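Side-chain contacts in separin (Saccharomyces cerevisiae, PDB 5U1T), which cleaves the cohesin subunit MCD1/SCC1 as a caspase-like cysteine protease to start chromosome segregation at anaphase, and is inhibited by securin for most of the cell cycle: residues R841-M844 / I845-Q848; K801-I804 / R805-S808. All coordinates share one frame; numbering follows the deposited sequence.

Interaction 1 (R841-M844 / I845-Q848)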
ATOM      1  N   ARG A 841       8.858  -7.246 -18.628  1.00 53.43           N
ATOM      2  CA  ARG A 841       9.114  -8.674 -18.480  1.00 53.92           C
ATOM      3  C   ARG A 841       7.932  -9.471 -19.041  1.00 60.97           C
ATOM      4  O   ARG A 841       8.107 -10.505 -19.681  1.00 55.17           O
ATOM      5  CB  ARG A 841       9.358  -9.050 -17.015  1.00 53.66           C
ATOM      6  CG  ARG A 841       9.426 -10.563 -16.740  1.00 59.96           C
ATOM      7  CD  ARG A 841       9.579 -10.850 -15.230  1.00 78.40           C
ATOM      8  NE  ARG A 841       9.307 -12.236 -14.830  1.00 79.62           N
ATOM      9  CZ  ARG A 841      10.192 -13.238 -14.884  1.00 83.12           C
ATOM     10  NH1 ARG A 841       9.829 -14.457 -14.492  1.00 85.87           N
ATOM     11  NH2 ARG A 841      11.435 -13.040 -15.342  1.00 85.76           N
ATOM     12  N   TYR A 842       6.726  -8.975 -18.812  1.00 54.95           N
ATOM     13  CA  TYR A 842       5.558  -9.700 -19.262  1.00 55.44           C
ATOM     14  C   TYR A 842       5.510  -9.741 -20.792  1.00 58.14           C
ATOM     15  O   TYR A 842       5.127 -10.743 -21.372  1.00 55.51           O
ATOM     16  CB  TYR A 842       4.278  -9.076 -18.696  1.00 52.26           C
ATOM     17  CG  TYR A 842       3.043  -9.617 -19.362  1.00 55.68           C
ATOM     18  CD1 TYR A 842       2.629 -10.922 -19.127  1.00 55.50           C
ATOM     19  CD2 TYR A 842       2.313  -8.839 -20.260  1.00 53.74           C
ATOM     20  CE1 TYR A 842       1.518 -11.430 -19.743  1.00 52.79           C
ATOM     21  CE2 TYR A 842       1.207  -9.339 -20.878  1.00 52.66           C
ATOM     22  CZ  TYR A 842       0.814 -10.638 -20.615  1.00 53.33           C
ATOM     23  OH  TYR A 842      -0.294 -11.155 -21.223  1.00 60.76           O
ATOM     24  N   TYR A 843       5.909  -8.650 -21.436  1.00 59.18           N
ATOM     25  CA  TYR A 843       5.865  -8.575 -22.890  1.00 57.59           C
ATOM     26  C   TYR A 843       6.956  -9.438 -23.475  1.00 56.01           C
ATOM     27  O   TYR A 843       6.843  -9.911 -24.601  1.00 61.11           O
ATOM     28  CB  TYR A 843       5.975  -7.120 -23.371  1.00 51.80           C
ATOM     29  CG  TYR A 843       4.698  -6.370 -23.094  1.00 56.72           C
ATOM     30  CD1 TYR A 843       3.467  -7.014 -23.214  1.00 64.37           C
ATOM     31  CD2 TYR A 843       4.700  -5.043 -22.681  1.00 60.27           C
ATOM     32  CE1 TYR A 843       2.284  -6.365 -22.954  1.00 58.96           C
ATOM     33  CE2 TYR A 843       3.501  -4.378 -22.418  1.00 60.45           C
ATOM     34  CZ  TYR A 843       2.301  -5.053 -22.557  1.00 58.62           C
ATOM     35  OH  TYR A 843       1.100  -4.436 -22.293  1.00 66.29           O
ATOM     36  N   MET A 844       7.995  -9.672 -22.694  1.00 52.81           N
ATOM     37  CA  MET A 844       9.040 -10.604 -23.088  1.00 54.41           C
ATOM     38  C   MET A 844       8.513 -12.035 -23.075  1.00 53.98           C
ATOM     39  O   MET A 844       8.645 -12.744 -24.048  1.00 54.48           O
ATOM     40  CB  MET A 844      10.245 -10.482 -22.168  1.00 52.09           C
ATOM     41  CG  MET A 844      11.312  -9.532 -22.662  1.00 57.73           C
ATOM     42  SD  MET A 844      12.856  -9.755 -21.725  1.00 76.12           S
ATOM     43  CE  MET A 844      12.771 -11.508 -21.293  1.00 68.29           C
ATOM     44  N   ILE A 845       7.918 -12.444 -21.964  1.00 53.32           N
ATOM     45  CA  ILE A 845       7.316 -13.759 -21.832  1.00 52.59           C
ATOM     46  C   ILE A 845       6.270 -14.048 -22.921  1.00 55.93           C
ATOM     47  O   ILE A 845       6.260 -15.126 -23.496  1.00 55.01           O
ATOM     48  CB  ILE A 845       6.666 -13.923 -20.436  1.00 53.65           C
ATOM     49  CG1 ILE A 845       7.711 -13.740 -19.343  1.00 51.73           C
ATOM     50  CG2 ILE A 845       5.985 -15.288 -20.285  1.00 52.38           C
ATOM     51  CD1 ILE A 845       7.164 -13.930 -17.946  1.00 55.36           C
ATOM     52  N   THR A 846       5.396 -13.095 -23.217  1.00 52.49           N
ATOM     53  CA  THR A 846       4.378 -13.331 -24.237  1.00 60.21           C
ATOM     54  C   THR A 846       4.907 -12.971 -25.628  1.00 60.04           C
ATOM     55  O   THR A 846       4.190 -13.057 -26.627  1.00 54.81           O
ATOM     56  CB  THR A 846       3.100 -12.537 -23.958  1.00 55.68           C
ATOM     57  OG1 THR A 846       3.445 -11.173 -23.724  1.00 53.52           O
ATOM     58  CG2 THR A 846       2.395 -13.087 -22.748  1.00 54.09           C
ATOM     59  N   GLU A 847       6.164 -12.550 -25.668  1.00 57.74           N
ATOM     60  CA  GLU A 847       6.855 -12.303 -26.919  1.00 61.34           C
ATOM     61  C   GLU A 847       6.177 -11.265 -27.780  1.00 59.62           C
ATOM     62  O   GLU A 847       6.303 -11.297 -28.992  1.00 60.98           O
ATOM     63  CB  GLU A 847       6.996 -13.600 -27.714  1.00 58.31           C
ATOM     64  CG  GLU A 847       7.967 -14.592 -27.104  1.00 63.02           C
ATOM     65  CD  GLU A 847       7.982 -15.939 -27.836  1.00 66.38           C
ATOM     66  OE1 GLU A 847       8.659 -16.884 -27.352  1.00 70.55           O
ATOM     67  OE2 GLU A 847       7.316 -16.056 -28.892  1.00 70.15           O
ATOM     68  N   GLN A 848       5.458 -10.341 -27.162  1.00 59.41           N
ATOM     69  CA  GLN A 848       4.866  -9.255 -27.920  1.00 53.96           C
ATOM     70  C   GLN A 848       5.942  -8.220 -28.151  1.00 60.78           C
ATOM     71  O   GLN A 848       5.981  -7.198 -27.481  1.00 63.74           O
ATOM     72  CB  GLN A 848       3.680  -8.668 -27.182  1.00 57.45           C
ATOM     73  CG  GLN A 848       2.886  -9.727 -26.475  1.00 55.52           C
ATOM     74  CD  GLN A 848       1.617  -9.198 -25.873  1.00 54.26           C
ATOM     75  OE1 GLN A 848       1.226  -9.589 -24.772  1.00 55.50           O
ATOM     76  NE2 GLN A 848       0.949  -8.308 -26.598  1.00 60.62           N
TER

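Interaction 2 (K801-I804 / R805-S808)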
ATOM      1  N   LYS A 801       1.453 -12.762 -12.263  1.00 53.68           N
ATOM      2  CA  LYS A 801       2.386 -13.833 -11.995  1.00 46.99           C
ATOM      3  C   LYS A 801       1.652 -15.166 -11.804  1.00 54.30           C
ATOM      4  O   LYS A 801       2.117 -16.203 -12.284  1.00 59.98           O
ATOM      5  CB  LYS A 801       3.240 -13.508 -10.767  1.00 47.66           C
ATOM      6  CG  LYS A 801       4.460 -12.605 -11.017  1.00 48.42           C
ATOM      7  CD  LYS A 801       5.098 -12.226  -9.670  1.00 52.65           C
ATOM      8  CE  LYS A 801       6.623 -12.038  -9.738  1.00 64.19           C
ATOM      9  NZ  LYS A 801       7.285 -11.984  -8.374  1.00 80.61           N
ATOM     10  N   ILE A 802       0.506 -15.161 -11.134  1.00 50.27           N
ATOM     11  CA  ILE A 802      -0.175 -16.428 -10.858  1.00 57.44           C
ATOM     12  C   ILE A 802      -0.695 -17.044 -12.161  1.00 58.62           C
ATOM     13  O   ILE A 802      -0.665 -18.262 -12.350  1.00 58.37           O
ATOM     14  CB  ILE A 802      -1.349 -16.270  -9.860  1.00 59.36           C
ATOM     15  CG1 ILE A 802      -0.859 -15.834  -8.478  1.00 57.37           C
ATOM     16  CG2 ILE A 802      -2.097 -17.580  -9.692  1.00 50.87           C
ATOM     17  CD1 ILE A 802      -1.997 -15.493  -7.521  1.00 55.93           C
ATOM     18  N   HIS A 803      -1.138 -16.187 -13.071  1.00 55.38           N
ATOM     19  CA  HIS A 803      -1.683 -16.629 -14.333  1.00 51.69           C
ATOM     20  C   HIS A 803      -0.597 -16.950 -15.378  1.00 56.26           C
ATOM     21  O   HIS A 803      -0.852 -17.686 -16.332  1.00 58.36           O
ATOM     22  CB  HIS A 803      -2.667 -15.583 -14.857  1.00 54.39           C
ATOM     23  CG  HIS A 803      -3.934 -15.506 -14.058  1.00 58.96           C
ATOM     24  ND1 HIS A 803      -5.084 -16.173 -14.422  1.00 68.50           N
ATOM     25  CD2 HIS A 803      -4.227 -14.862 -12.904  1.00 59.04           C
ATOM     26  CE1 HIS A 803      -6.034 -15.932 -13.533  1.00 65.29           C
ATOM     27  NE2 HIS A 803      -5.539 -15.141 -12.601  1.00 62.37           N
ATOM     28  N   ILE A 804       0.607 -16.412 -15.195  1.00 52.58           N
ATOM     29  CA  ILE A 804       1.758 -16.809 -16.003  1.00 52.89           C
ATOM     30  C   ILE A 804       2.152 -18.212 -15.604  1.00 55.28           C
ATOM     31  O   ILE A 804       2.355 -19.067 -16.457  1.00 56.99           O
ATOM     32  CB  ILE A 804       2.953 -15.876 -15.825  1.00 48.84           C
ATOM     33  CG1 ILE A 804       2.693 -14.567 -16.549  1.00 46.55           C
ATOM     34  CG2 ILE A 804       4.219 -16.501 -16.361  1.00 35.85           C
ATOM     35  CD1 ILE A 804       3.534 -13.431 -16.044  1.00 46.62           C
ATOM     36  N   ARG A 805       2.222 -18.456 -14.301  1.00 57.14           N
ATOM     37  CA  ARG A 805       2.537 -19.778 -13.797  1.00 50.39           C
ATOM     38  C   ARG A 805       1.646 -20.873 -14.391  1.00 55.60           C
ATOM     39  O   ARG A 805       2.126 -21.951 -14.691  1.00 59.47           O
ATOM     40  CB  ARG A 805       2.432 -19.802 -12.278  1.00 52.43           C
ATOM     41  CG  ARG A 805       2.453 -21.196 -11.731  1.00 56.60           C
ATOM     42  CD  ARG A 805       2.302 -21.223 -10.258  1.00 58.64           C
ATOM     43  NE  ARG A 805       3.582 -21.458  -9.599  1.00 66.36           N
ATOM     44  CZ  ARG A 805       3.885 -22.579  -8.956  1.00 70.66           C
ATOM     45  NH1 ARG A 805       5.073 -22.694  -8.369  1.00 70.95           N
ATOM     46  NH2 ARG A 805       3.001 -23.583  -8.899  1.00 67.94           N
ATOM     47  N   ILE A 806       0.353 -20.619 -14.573  1.00 51.04           N
ATOM     48  CA  ILE A 806      -0.498 -21.656 -15.145  1.00 56.13           C
ATOM     49  C   ILE A 806      -0.716 -21.468 -16.642  1.00 55.58           C
ATOM     50  O   ILE A 806      -1.548 -22.149 -17.240  1.00 53.95           O
ATOM     51  CB  ILE A 806      -1.871 -21.724 -14.458  1.00 55.33           C
ATOM     52  CG1 ILE A 806      -2.683 -20.465 -14.766  1.00 54.04           C
ATOM     53  CG2 ILE A 806      -1.702 -21.957 -12.969  1.00 55.30           C
ATOM     54  CD1 ILE A 806      -4.008 -20.463 -14.105  1.00 59.09           C
ATOM     55  N   GLY A 807       0.024 -20.534 -17.228  1.00 57.21           N
ATOM     56  CA  GLY A 807       0.041 -20.314 -18.666  1.00 52.27           C
ATOM     57  C   GLY A 807      -1.146 -19.616 -19.308  1.00 57.07           C
ATOM     58  O   GLY A 807      -1.239 -19.547 -20.527  1.00 60.00           O
ATOM     59  N   SER A 808      -2.052 -19.081 -18.503  1.00 61.11           N
ATOM     60  CA  SER A 808      -3.242 -18.440 -19.045  1.00 58.63           C
ATOM     61  C   SER A 808      -2.973 -17.063 -19.649  1.00 60.54           C
ATOM     62  O   SER A 808      -3.071 -16.045 -18.963  1.00 64.98           O
ATOM     63  CB  SER A 808      -4.306 -18.321 -17.966  1.00 55.01           C
ATOM     64  OG  SER A 808      -5.502 -17.823 -18.530  1.00 60.75           O
TER

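Interaction 1 (R841-M844 / I845-Q848)
Thr846 overlaps the ring of Tyr842, four residues earlier and one turn back along the helix. Its methyl CG2 rests 3.5 Å from Tyr842 CE1, close to the hydroxyl end of the ring. Its OG1 stands over one ring face, offset toward the rim. That hydroxyl also reaches back to the main chain, with Thr846 OG1 2.9 Å from Tyr842 O. The first torsion of Thr846 explains this. At 51° it places OG1 between the backbone N and the carbonyl carbon, and turns CG2 to the tyrosine. Thr846 N donates to the same Tyr842 O at 3.0 Å, as the last turn of the helix closes.

The end of the Gln848 side chain comes to the Tyr843 ring, its CD 3.9 Å from Tyr843 CD1. The ring and amide planes are steeply inclined, 77° apart. On another side of the helix, Ile845 lays CD1 over one face of the Arg841 guanidinium, 4.1 Å from Arg841 NE.

Glu847, the first residue past the helix to leave helical angles, has positive phi and completes a Schellman motif. Its N bonds to Met844 O at 3.0 Å from above the carbonyl plane. Gln848 N makes a weak bond to Tyr843 O, 2.9 Å away.

Tyr842 OH is hydrogen-bonded to Glu813. An alanine here takes away the ring and hydroxyl, and would probably leave Glu813 without its mate and open a gap beside the Thr846 methyl.

Glu847 forms a salt bridge with Lys1507, whose backbone also bonds to that of Ile845. The contact closes helix 829-845. Tyr842 faces helices 782-805 and 809-825, Tyr843 packs on helix 849-863, and Ile845 and Thr846 meet the loop at Tyr1505 and Leu1508.

Interaction 2 (K801-I804 / R805-S808)
The C-terminal end of helix 782-805 and the short turn into helix 809-825 form this contact. Arg805 N closes the last regular turn with a nearly straight bond to Lys801 O, 3.0 Å long. Ile806 is the first residue to leave helical geometry, and its N makes only a weak bond to Ile802 O.

The side chains mostly lie against carbonyl oxygens of the previous turn. Arg805 CB sits 3.5 Å from Ile802 O. The arginine chain then bends at chi3 and carries the guanidinium away, where NH2 bonds to Asp1032 O. Ile806 has CG1 between its backbone N and carbonyl carbon (chi1 68°), which puts CG1 3.7 Å from His803 O. The Ile806 side chain packs on Val756 of helix 756-775 and on Phe1083 and Leu1087 of helix 1075-1088.

Gly807 takes positive phi, which favours glycine. Its N bonds to Ile804 O at 2.9 Å, from above the carbonyl plane. Ser808 N adds a weak bond to His803 O, and Ser808 CB lies at the edge of the His803 ring, near its plane. The Ser808 hydroxyl turns to the next helix and bonds to Asp811 OD2.

A positive-phi glycine just after a helix end, followed by a serine at the N-cap of the next helix, is a common way to join helices by a short turn; here it links 782-805 to 809-825.

In the fold
Interaction 2 comes first along the chain, and interaction 1 follows two helices later. Both are helix ends: 801-808 joins helix 782-805 to 809-825, and 841-848 joins helix 829-845 to 849-863. Their centres are about 13 Å apart. They touch through Ile804, whose CD1 lies 4.1 Å from Tyr842 CD1 and equally far from Ile845 CD1. Helix 809-825, which starts right after interaction 2, is touched by side chains of both. Both turns also meet neighbouring residues of the C50 peptidase region: Lys1507 for interaction 1, and Glu1509, through a backbone bond with Gly807, for interaction 2. Two nearby inter-helix turns of the helical region thus meet the protease part.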